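Local coordinates for protein putative hexose oxidase (Nonomuraea sp. ATCC 39727, PDB 5AWV) that probably oxidises the sugar of teicoplanin-type glycopeptide antibiotics, using an FAD cofactor held by two covalent links to the protein, at residues 430-433 with 437-440; 302-307 with 393-398; 384-389 with 449-454; 423-428 with 468-473. All blocks are in the same frame, centred on the assembly; numbering follows the deposited sequence.

Interaction 1: 430-433 with 437-440; sequences TGWA and NEAK. With T55 (8-methylnonanoic acid), chain Z.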
# COMPACT_ATOMS: atom_id res chain seq x y z
N THR A 430 9.69 1.82 15.16
CA THR A 430 10.79 1.03 15.77
C THR A 430 10.78 -0.35 15.18
O THR A 430 9.74 -0.87 14.76
CB THR A 430 10.63 1.01 17.35
OG1 THR A 430 11.76 0.36 17.96
CG2 THR A 430 9.36 0.25 17.78
N GLY A 431 11.95 -0.96 15.10
CA GLY A 431 12.15 -2.30 14.56
C GLY A 431 13.17 -3.07 15.44
O GLY A 431 14.03 -2.45 16.09
N TRP A 432 13.02 -4.38 15.52
CA TRP A 432 13.90 -5.17 16.39
C TRP A 432 14.27 -6.48 15.72
O TRP A 432 13.47 -7.06 14.96
CB TRP A 432 13.26 -5.33 17.76
CG TRP A 432 11.94 -5.97 17.73
CD1 TRP A 432 11.68 -7.31 17.84
CD2 TRP A 432 10.68 -5.33 17.54
NE1 TRP A 432 10.35 -7.53 17.71
CE2 TRP A 432 9.71 -6.34 17.53
CE3 TRP A 432 10.28 -4.01 17.34
CZ2 TRP A 432 8.37 -6.05 17.41
CZ3 TRP A 432 8.98 -3.75 17.14
CH2 TRP A 432 8.02 -4.76 17.18
N ALA A 433 15.52 -6.90 15.94
CA ALA A 433 16.07 -8.11 15.26
C ALA A 433 15.68 -9.38 16.01
O ALA A 433 15.43 -10.39 15.40
CB ALA A 433 17.58 -8.02 15.13
N ASN A 437 13.24 -9.14 22.43
CA ASN A 437 13.28 -7.71 22.68
C ASN A 437 12.02 -6.92 22.23
O ASN A 437 12.01 -5.71 22.40
CB ASN A 437 14.49 -7.12 21.95
CG ASN A 437 15.81 -7.64 22.49
OD1 ASN A 437 16.75 -7.90 21.75
ND2 ASN A 437 15.88 -7.76 23.79
N GLU A 438 10.99 -7.57 21.72
CA GLU A 438 9.76 -6.84 21.32
C GLU A 438 9.20 -5.89 22.39
O GLU A 438 8.87 -4.75 22.08
CB GLU A 438 8.63 -7.82 20.91
CG GLU A 438 7.30 -7.12 20.69
CD GLU A 438 6.18 -8.06 20.32
OE1 GLU A 438 5.89 -8.23 19.13
OE2 GLU A 438 5.58 -8.61 21.24
N ALA A 439 9.06 -6.33 23.64
CA ALA A 439 8.34 -5.54 24.62
C ALA A 439 9.05 -4.22 24.89
O ALA A 439 8.41 -3.18 25.06
CB ALA A 439 8.13 -6.33 25.93
N LYS A 440 10.37 -4.25 24.90
CA LYS A 440 11.18 -3.04 25.17
C LYS A 440 11.04 -1.98 24.00
O LYS A 440 10.97 -0.76 24.24
CB LYS A 440 12.63 -3.46 25.32
CG LYS A 440 13.55 -2.38 25.77
CD LYS A 440 14.99 -2.92 25.79
CE LYS A 440 15.99 -1.83 26.15
NZ LYS A 440 15.88 -1.28 27.54
CAD T55 Z . 16.13 -2.85 13.98
CAE T55 Z . 16.24 -3.72 12.75
CAG T55 Z . 15.90 -2.92 11.50
CAH T55 Z . 14.42 -2.54 11.51
CAI T55 Z . 14.09 -1.56 10.38
CAJ T55 Z . 12.61 -1.20 10.39
CAK T55 Z . 12.25 -0.64 9.03
CAL T55 Z . 10.74 -0.45 8.85
CAF T55 Z . 17.66 -4.25 12.68
C T55 Z . 10.50 0.24 7.50
O T55 Z . 11.43 0.51 6.71
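The indole of W432 and the side chain of E438 illustrate how an aromatic plate at the end of a strand can seat the start of a helix. The helix approaches one face of the ring. CA of E438 sits 3.8 Å from the centroid of the five-membered ring of W432, 15° off its normal, a CH-pi contact. From there the glutamate runs along the rim of the indole: its CB meets W432 NE1 at 3.6 Å, and its CG meets W432 CZ2, further along that rim, also at 3.6 Å. The E438 chain can follow this path because its CG is anti to the backbone N (chi1 172°) and the next bond is extended. The carboxylate then stands at 79° to the indole plane, with OE1 3.7 Å from W432 CZ2 and a long, weak ion pair to R53. Beside this, the imidazole of H441, one helical turn further on, also meets the W432 ring.

The other side of the strand faces the lipid. G431 O lies 3.0 Å from CAD of the 8-methylnonanoyl chain, and W432 N follows at 3.8 Å from the same methyl. With no side chain at G431, the acyl chain runs close along the backbone there. D394, another residue of this lipid pocket, accepts from A433 N and ties down the end of the strand.

Since carbon carries nearly all of the contact between strand and helix, its hold rests on shape and dispersion; the glutamate supplies aliphatic surface to the indole and leaves its charge at the margin.

Interaction 2: 302-307 with 393-398; sequences PGMGES and IDYGAV. With T55 (8-methylnonanoic acid), chain Z.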
# COMPACT_ATOMS: atom_id res chain seq x y z
N PRO A 302 24.41 0.00 11.12
CA PRO A 302 25.45 -0.57 10.23
C PRO A 302 25.13 -0.84 8.75
O PRO A 302 25.57 -0.05 7.89
CB PRO A 302 25.80 -1.86 10.95
CG PRO A 302 25.79 -1.43 12.38
CD PRO A 302 24.75 -0.33 12.51
N GLY A 303 24.39 -1.90 8.42
CA GLY A 303 24.22 -2.25 7.00
C GLY A 303 22.86 -1.85 6.48
O GLY A 303 22.39 -2.39 5.48
N MET A 304 22.21 -0.89 7.14
CA MET A 304 20.83 -0.53 6.81
C MET A 304 20.92 0.86 6.16
O MET A 304 21.09 1.89 6.85
CB MET A 304 19.99 -0.53 8.10
CG MET A 304 18.51 -0.23 7.95
SD MET A 304 17.64 0.02 9.54
CE MET A 304 16.14 0.89 8.97
N GLY A 305 20.83 0.90 4.84
CA GLY A 305 21.00 2.16 4.13
C GLY A 305 19.96 3.25 4.46
O GLY A 305 20.24 4.44 4.34
N GLU A 306 18.77 2.85 4.90
CA GLU A 306 17.68 3.80 5.11
C GLU A 306 17.70 4.29 6.57
O GLU A 306 16.83 5.03 7.01
CB GLU A 306 16.36 3.10 4.74
CG GLU A 306 15.35 3.85 3.87
CD GLU A 306 15.83 4.48 2.55
OE1 GLU A 306 15.52 3.97 1.44
OE2 GLU A 306 16.40 5.59 2.60
N SER A 307 18.70 3.88 7.34
CA SER A 307 18.79 4.29 8.72
C SER A 307 19.48 5.62 8.81
O SER A 307 19.92 6.16 7.81
CB SER A 307 19.51 3.21 9.54
OG SER A 307 20.92 3.27 9.40
N ILE A 393 17.45 0.01 21.97
CA ILE A 393 16.56 0.08 20.81
C ILE A 393 17.38 -0.12 19.59
O ILE A 393 18.29 0.68 19.33
CB ILE A 393 15.84 1.44 20.73
CG1 ILE A 393 15.17 1.71 22.06
CG2 ILE A 393 14.92 1.46 19.49
CD1 ILE A 393 14.20 0.58 22.46
N ASP A 394 17.10 -1.19 18.84
CA ASP A 394 17.80 -1.48 17.62
C ASP A 394 17.64 -0.41 16.54
O ASP A 394 18.63 0.03 15.93
CB ASP A 394 17.36 -2.83 17.02
CG ASP A 394 17.76 -4.05 17.88
OD1 ASP A 394 18.55 -3.88 18.82
OD2 ASP A 394 17.26 -5.17 17.61
N TYR A 395 16.39 -0.04 16.23
CA TYR A 395 16.11 1.10 15.33
C TYR A 395 14.91 1.80 15.83
O TYR A 395 13.96 1.14 16.25
CB TYR A 395 15.82 0.65 13.89
CG TYR A 395 15.47 1.82 12.96
CD1 TYR A 395 16.45 2.73 12.57
CD2 TYR A 395 14.18 1.97 12.42
CE1 TYR A 395 16.17 3.81 11.74
CE2 TYR A 395 13.88 3.02 11.55
CZ TYR A 395 14.84 3.95 11.23
OH TYR A 395 14.56 4.97 10.38
N GLY A 396 15.02 3.12 15.93
CA GLY A 396 13.94 3.94 16.31
C GLY A 396 14.05 5.21 15.49
O GLY A 396 15.18 5.72 15.25
N ALA A 397 12.89 5.73 15.02
CA ALA A 397 12.92 6.91 14.18
C ALA A 397 11.59 7.67 14.17
O ALA A 397 10.49 7.09 14.49
CB ALA A 397 13.35 6.54 12.77
N VAL A 398 11.69 8.97 13.88
CA VAL A 398 10.53 9.80 13.48
C VAL A 398 10.77 10.24 12.06
O VAL A 398 11.83 10.85 11.77
CB VAL A 398 10.37 11.01 14.37
CG1 VAL A 398 9.20 11.90 13.88
CG2 VAL A 398 10.16 10.53 15.78
CAD T55 Z . 16.13 -2.85 13.98
CAE T55 Z . 16.24 -3.72 12.75
CAG T55 Z . 15.90 -2.92 11.50
CAH T55 Z . 14.42 -2.54 11.51
CAI T55 Z . 14.09 -1.56 10.38
CAJ T55 Z . 12.61 -1.20 10.39
CAK T55 Z . 12.25 -0.64 9.03
CAL T55 Z . 10.74 -0.45 8.85
CAF T55 Z . 17.66 -4.25 12.68
C T55 Z . 10.50 0.24 7.50
O T55 Z . 11.43 0.51 6.71
O HOH W 1 16.24 6.70 9.48
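Near-straight first torsions in M304 (chi1 -178°) and Y395 (chi1 178°), each with CG anti to the backbone N, send the two side chains toward one another from a loop and a strand. The result is a Met-aromatic contact. M304, extended to its tip, crosses the tyrosine at about a right angle and sets its methyl CE 3.8 Å from the centroid of the Y395 ring, only 3° off the normal; SD lies obliquely at 4.5 Å from that centroid.

The methionine is presented by a type I beta turn, M304 to S307, in the loop between strands 291-298 and 309-316. M304 O closes this turn and accepts twice, from S307 N at 3.1 Å and from S307 OG at 2.9 Å, the hydroxyl lying in the carbonyl plane. S307 OG is also bonded to V301 N, which ties the turn back to the loop before it. E306 directs its carboxylate elsewhere, to the backbone of the bound peptide, where both oxygens are used.

The acyl chain of the antibiotic runs alongside this pair. Its CAI touches M304 CE at 3.5 Å, while its branched end reaches the strand, with CAD 3.3 Å from D394 CB. Thioether, ring and aspartate CB thus give the lipid an apolar wall, and the tyrosine keeps its hydroxyl apart for polar work with W399 NE1 and a water. That water lies in the plane of the Y395 ring, accepts from Y395 OH at 2.6 Å and donates to E306 O at 3.0 Å.

Interaction 3: 384-389 with 449-454; sequences YENMTH and YADVYA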
# COMPACT_ATOMS: atom_id res chain seq x y z
N TYR A 384 12.83 15.02 20.72
CA TYR A 384 14.28 15.05 21.09
C TYR A 384 14.52 14.15 22.26
O TYR A 384 15.46 13.38 22.21
CB TYR A 384 14.75 16.44 21.41
CG TYR A 384 16.24 16.50 21.60
CD1 TYR A 384 17.06 16.35 20.52
CD2 TYR A 384 16.82 16.70 22.86
CE1 TYR A 384 18.42 16.40 20.62
CE2 TYR A 384 18.21 16.75 22.98
CZ TYR A 384 18.98 16.58 21.86
OH TYR A 384 20.33 16.58 21.86
N GLU A 385 13.71 14.27 23.30
CA GLU A 385 13.88 13.52 24.51
C GLU A 385 13.85 12.03 24.27
O GLU A 385 14.74 11.31 24.72
CB GLU A 385 12.85 13.95 25.57
CG GLU A 385 12.53 12.99 26.75
CD GLU A 385 13.73 12.40 27.46
OE1 GLU A 385 13.61 11.29 28.08
OE2 GLU A 385 14.82 13.05 27.41
N ASN A 386 12.82 11.51 23.56
CA ASN A 386 12.78 10.09 23.31
C ASN A 386 13.84 9.61 22.33
O ASN A 386 14.43 8.48 22.45
CB ASN A 386 11.29 9.73 22.94
CG ASN A 386 10.36 9.89 24.08
OD1 ASN A 386 10.23 9.00 24.89
ND2 ASN A 386 9.70 11.00 24.19
N MET A 387 14.18 10.43 21.33
CA MET A 387 15.19 10.01 20.36
C MET A 387 16.64 9.96 20.95
O MET A 387 17.51 9.36 20.34
CB MET A 387 15.20 10.95 19.13
CG MET A 387 14.06 10.74 18.12
SD MET A 387 13.84 9.05 17.57
CE MET A 387 15.43 8.75 16.82
N THR A 388 16.88 10.70 22.03
CA THR A 388 18.17 10.70 22.69
C THR A 388 18.24 9.72 23.84
O THR A 388 19.31 9.63 24.45
CB THR A 388 18.57 12.13 23.14
OG1 THR A 388 17.54 12.75 23.90
CG2 THR A 388 18.83 12.93 21.98
N HIS A 389 17.16 8.99 24.12
CA HIS A 389 17.06 7.99 25.19
C HIS A 389 16.48 6.68 24.67
O HIS A 389 15.34 6.29 24.93
CB HIS A 389 16.35 8.60 26.37
CG HIS A 389 17.18 9.74 26.92
ND1 HIS A 389 16.87 11.07 26.72
CD2 HIS A 389 18.42 9.72 27.50
CE1 HIS A 389 17.84 11.82 27.23
NE2 HIS A 389 18.78 11.02 27.72
N TYR A 449 5.21 8.27 21.24
CA TYR A 449 3.95 8.70 20.66
C TYR A 449 3.10 9.37 21.66
O TYR A 449 2.65 10.46 21.42
CB TYR A 449 3.24 7.48 20.04
CG TYR A 449 2.09 7.78 19.11
CD1 TYR A 449 2.33 7.98 17.76
CD2 TYR A 449 0.79 7.55 19.54
CE1 TYR A 449 1.29 8.05 16.84
CE2 TYR A 449 -0.28 7.63 18.65
CZ TYR A 449 -0.01 7.92 17.29
OH TYR A 449 -1.06 8.01 16.40
N ALA A 450 2.93 8.75 22.84
CA ALA A 450 2.14 9.30 23.93
C ALA A 450 2.71 10.65 24.43
O ALA A 450 1.96 11.58 24.70
CB ALA A 450 2.04 8.31 25.09
N ASP A 451 4.03 10.80 24.41
CA ASP A 451 4.64 12.09 24.89
C ASP A 451 4.34 13.17 23.87
O ASP A 451 3.90 14.32 24.19
CB ASP A 451 6.13 11.99 25.08
CG ASP A 451 6.54 11.15 26.31
OD1 ASP A 451 5.69 10.73 27.11
OD2 ASP A 451 7.72 10.86 26.43
N VAL A 452 4.55 12.83 22.61
CA VAL A 452 4.24 13.80 21.55
C VAL A 452 2.79 14.26 21.62
O VAL A 452 2.54 15.45 21.55
CB VAL A 452 4.60 13.22 20.16
CG1 VAL A 452 4.08 14.09 19.03
CG2 VAL A 452 6.07 13.08 20.04
N TYR A 453 1.87 13.31 21.82
CA TYR A 453 0.45 13.59 21.79
C TYR A 453 -0.15 13.70 23.21
O TYR A 453 -1.37 13.60 23.38
CB TYR A 453 -0.32 12.57 20.91
CG TYR A 453 0.15 12.66 19.44
CD1 TYR A 453 -0.08 13.81 18.67
CD2 TYR A 453 0.87 11.63 18.87
CE1 TYR A 453 0.37 13.90 17.35
CE2 TYR A 453 1.36 11.77 17.57
CZ TYR A 453 1.08 12.87 16.85
OH TYR A 453 1.59 12.93 15.55
N ALA A 454 0.68 14.14 24.18
CA ALA A 454 0.27 14.12 25.60
C ALA A 454 -0.89 15.05 25.93
O ALA A 454 -1.75 14.72 26.77
CB ALA A 454 1.46 14.33 26.55
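N386 and D451 show how a polar bridge can join two packed helices. ND2 of N386 donates to OD2 of D451 at 3.0 Å, with an N-H...O angle of 164°. The acceptor lies in the plane of the amide; on the aspartate side, the donor arrives at the anti position of OD2, 17° out of the carboxylate plane. The amide and carboxylate planes stand 44° apart.

The second shell fixes both ends. N386 ND2 also bonds A382 O, one turn back in its own helix, which together with D451 holds the amide in place. K447 NZ then ties the pair together: it forms a salt bridge with D451 OD2, one turn along the same helix, and a hydrogen bond to N386 OD1. The cation probably eases the proximity of OD1 and OD2, two acceptors 3.5 Å apart. The backbone takes part as well, since N386 O accepts from W444 NE1.

Further out, Y384 O accepts from T388 N at 3.0 Å and from T388 OG1 at 2.8 Å, on opposite faces of the carbonyl plane. Beside the polar bridge, V452 packs on V383 and Q379, and M387 packs on W444.

This is helix-helix packing within a layer: helices 377-387 and 438-452 lie side by side against the antiparallel sheet of what is probably the substrate domain, consistent with the fold of berberine-bridge-type flavin oxidases.

Interaction 4: 423-428 with 468-473; sequences ILKVNY and GAYINY. With FAD (flavin-adenine dinucleotide), chain M; N1L (2-amino-2-deoxy-beta-D-glucopyranuronic acid), chain B.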
# COMPACT_ATOMS: atom_id res chain seq x y z
N ILE A 423 -0.07 18.87 5.57
CA ILE A 423 1.21 19.22 4.95
C ILE A 423 2.24 18.08 5.12
O ILE A 423 3.18 17.98 4.31
CB ILE A 423 1.77 20.54 5.55
CG1 ILE A 423 2.11 20.43 7.07
CG2 ILE A 423 0.78 21.64 5.36
CD1 ILE A 423 2.84 21.68 7.67
N LEU A 424 2.09 17.25 6.15
CA LEU A 424 3.07 16.16 6.43
C LEU A 424 2.34 14.96 6.94
O LEU A 424 1.32 15.09 7.67
CB LEU A 424 4.05 16.65 7.52
CG LEU A 424 5.00 17.78 7.10
CD1 LEU A 424 5.56 18.51 8.33
CD2 LEU A 424 6.12 17.19 6.27
N LYS A 425 2.90 13.78 6.69
CA LYS A 425 2.49 12.66 7.41
C LYS A 425 3.64 12.39 8.36
O LYS A 425 4.84 12.51 7.98
CB LYS A 425 2.20 11.44 6.56
CG LYS A 425 1.12 11.65 5.44
CD LYS A 425 0.40 10.31 5.16
CE LYS A 425 -0.48 10.49 3.89
NZ LYS A 425 -1.48 9.40 3.80
N VAL A 426 3.33 12.02 9.56
CA VAL A 426 4.45 11.71 10.52
C VAL A 426 4.37 10.28 10.98
O VAL A 426 3.34 9.86 11.54
CB VAL A 426 4.58 12.79 11.65
CG1 VAL A 426 3.32 13.03 12.40
CG2 VAL A 426 5.63 12.35 12.72
N ASN A 427 5.49 9.56 10.89
CA ASN A 427 5.58 8.23 11.36
C ASN A 427 6.57 8.10 12.52
O ASN A 427 7.62 8.76 12.57
CB ASN A 427 5.98 7.26 10.24
CG ASN A 427 4.83 6.99 9.27
OD1 ASN A 427 3.71 7.42 9.49
ND2 ASN A 427 5.11 6.31 8.20
N TYR A 428 6.20 7.24 13.43
CA TYR A 428 6.94 6.89 14.66
C TYR A 428 7.20 5.42 14.61
O TYR A 428 6.29 4.59 14.76
CB TYR A 428 6.12 7.35 15.89
CG TYR A 428 5.65 8.81 15.87
CD1 TYR A 428 4.45 9.15 15.29
CD2 TYR A 428 6.40 9.85 16.44
CE1 TYR A 428 3.97 10.42 15.29
CE2 TYR A 428 5.92 11.15 16.42
CZ TYR A 428 4.71 11.43 15.85
OH TYR A 428 4.26 12.72 15.80
N GLY A 468 -5.57 13.40 12.82
CA GLY A 468 -5.78 11.99 12.92
C GLY A 468 -4.70 11.15 12.25
O GLY A 468 -3.56 11.55 12.26
N ALA A 469 -5.10 10.03 11.63
CA ALA A 469 -4.22 9.03 11.13
C ALA A 469 -4.69 8.43 9.82
O ALA A 469 -5.79 8.69 9.43
CB ALA A 469 -3.96 7.96 12.19
N TYR A 470 -3.76 7.76 9.15
CA TYR A 470 -3.86 7.29 7.81
C TYR A 470 -4.10 5.75 7.90
O TYR A 470 -3.27 5.01 8.46
CB TYR A 470 -2.59 7.58 7.09
CG TYR A 470 -2.43 6.95 5.71
CD1 TYR A 470 -3.47 6.97 4.78
CD2 TYR A 470 -1.22 6.40 5.33
CE1 TYR A 470 -3.29 6.42 3.52
CE2 TYR A 470 -1.02 5.89 4.05
CZ TYR A 470 -2.04 5.92 3.12
OH TYR A 470 -1.80 5.37 1.87
N ILE A 471 -5.21 5.27 7.36
CA ILE A 471 -5.62 3.82 7.48
C ILE A 471 -4.70 2.83 6.80
O ILE A 471 -4.68 1.73 7.21
CB ILE A 471 -7.12 3.61 7.00
CG1 ILE A 471 -7.70 2.26 7.42
CG2 ILE A 471 -7.23 3.72 5.52
CD1 ILE A 471 -7.88 2.10 8.94
N ASN A 472 -3.86 3.28 5.86
CA ASN A 472 -2.81 2.37 5.34
C ASN A 472 -1.62 2.17 6.22
O ASN A 472 -0.79 1.26 5.95
CB ASN A 472 -2.37 2.77 3.91
CG ASN A 472 -3.04 1.98 2.82
OD1 ASN A 472 -3.49 0.86 3.01
ND2 ASN A 472 -3.08 2.57 1.64
N TYR A 473 -1.56 2.99 7.28
CA TYR A 473 -0.66 2.75 8.42
C TYR A 473 -1.41 2.36 9.69
O TYR A 473 -1.35 3.05 10.74
CB TYR A 473 0.11 4.04 8.70
CG TYR A 473 0.97 4.59 7.64
CD1 TYR A 473 1.44 3.84 6.55
CD2 TYR A 473 1.28 5.99 7.69
CE1 TYR A 473 2.23 4.43 5.56
CE2 TYR A 473 2.11 6.59 6.71
CZ TYR A 473 2.60 5.82 5.66
OH TYR A 473 3.44 6.49 4.68
PA FAD M . -1.96 -6.93 2.56
O1A FAD M . -1.25 -7.21 3.88
O2A FAD M . -2.03 -7.94 1.52
O5B FAD M . -3.41 -6.36 2.83
C5B FAD M . -3.69 -5.27 3.77
C4B FAD M . -5.13 -5.29 4.17
O4B FAD M . -6.03 -5.11 3.07
C3B FAD M . -5.62 -6.57 4.87
O3B FAD M . -6.70 -6.35 5.81
C2B FAD M . -6.06 -7.34 3.67
O2B FAD M . -6.92 -8.36 4.05
C1B FAD M . -6.70 -6.30 2.80
N9A FAD M . -6.68 -6.69 1.41
C8A FAD M . -5.65 -7.05 0.63
N7A FAD M . -6.03 -7.25 -0.65
C5A FAD M . -7.33 -7.00 -0.71
C6A FAD M . -8.37 -7.09 -1.76
N6A FAD M . -8.00 -7.49 -2.97
N1A FAD M . -9.64 -6.73 -1.41
C2A FAD M . -9.96 -6.36 -0.14
N3A FAD M . -9.07 -6.29 0.89
C4A FAD M . -7.78 -6.65 0.64
N1 FAD M . 1.70 3.27 2.00
C2 FAD M . 1.69 4.47 1.34
O2 FAD M . 0.60 5.03 1.10
N3 FAD M . 2.82 5.06 0.91
C4 FAD M . 4.02 4.45 0.98
O4 FAD M . 5.05 4.99 0.53
C4X FAD M . 4.10 3.14 1.64
N5 FAD M . 5.29 2.45 1.76
C5X FAD M . 5.36 1.19 2.29
C6 FAD M . 6.60 0.52 2.31
C7 FAD M . 6.60 -0.74 2.97
C7M FAD M . 7.93 -1.51 3.07
C8 FAD M . 5.34 -1.38 3.52
C8M FAD M . 5.33 -2.83 3.97
C9 FAD M . 4.13 -0.68 3.40
C9A FAD M . 4.09 0.57 2.85
N10 FAD M . 2.90 1.32 2.73
C10 FAD M . 2.85 2.56 2.12
C1' FAD M . 1.61 0.80 3.30
C2' FAD M . 0.77 0.10 2.29
O2' FAD M . 0.12 1.11 1.55
C3' FAD M . -0.22 -0.64 3.10
O3' FAD M . 0.54 -1.52 3.94
C4' FAD M . -1.17 -1.45 2.18
O4' FAD M . -2.36 -1.73 2.94
C5' FAD M . -0.50 -2.75 1.82
O5' FAD M . -1.30 -3.48 0.86
P FAD M . -0.94 -4.98 0.56
O1P FAD M . -1.80 -5.48 -0.49
O2P FAD M . 0.53 -5.19 0.32
O3P FAD M . -1.18 -5.60 2.01
C1 N1L B . 8.81 1.75 5.09
C2 N1L B . 8.71 1.76 6.70
C3 N1L B . 7.26 1.92 7.20
C4 N1L B . 6.70 3.17 6.58
C5 N1L B . 6.59 2.96 5.04
C6 N1L B . 5.89 4.15 4.32
N2 N1L B . 9.28 0.58 7.33
O3 N1L B . 7.22 2.09 8.70
O4 N1L B . 5.36 3.54 7.19
O5 N1L B . 7.96 2.85 4.47
O6B N1L B . 6.77 5.19 3.90
O6A N1L B . 5.02 4.79 5.15
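K425 lies on an extended strand that begins with a classic beta bulge, I423 and L424 both facing L371, whereas its partner Y470 opens a type I beta turn closed by Y473 N to Y470 O at 2.9 Å. From the strand the lysine chain, extended beyond CG, brings NZ to 3.1 Å from the centroid of the Y470 ring and 8° off the normal, a cation-pi contact. NZ is also bonded to Y370 OH, and the rings of Y165 and Y403 complete an aromatic cage round it.

The far face of the Y470 ring is covered by N472 N, so the ring is clamped from both sides. Its hydroxyl donates to FAD O2 at 2.5 Å and accepts from N472 ND2 at 3.1 Å, the N-H...O angle being 164°. N472 OD1 in turn receives the ribityl O4' of FAD at 2.8 Å. The turn thus grips both the isoalloxazine ring and the ribityl chain.

The Y473 ring has unlike groups over its two faces. Y470 CD2 lies 3.4 Å from one face; the N427 amide, turned 74° to the ring, and O4 of the bound aminoglucuronic acid (N1L) occupy the other. The Y473 hydroxyl is bonded to Y165.

Strand 424-432 runs between strands 395-402 and 363-371: V426, pointing away from the 468-473 turn, packs on V398 and Y453, helix 264-280 covers I423 and L424, and the turn follows helix 438-452.

Strand 424-432 serves two sites: interaction 4 uses its beginning and interaction 1 its end, about 21 Å apart between centres. Interaction 4 is fully buried and richest in polar and cation-pi chemistry, as suits a flavin and sugar site; interactions 1, 2 and 3 are partly buried. Interactions 1 and 2 line the same lipid pocket, interaction 1 with backbone at a glycine, interaction 2 with thioether and ring, and touch through T430 OG1 with Y395 O on neighbouring strands. Interaction 3 has no ligand and relies on amide and carboxylate, yet M387 packs on the strand of interaction 2, and Y453 OH bonds Y428 OH of interaction 4. Helix 438-452 joins interactions 1 and 3.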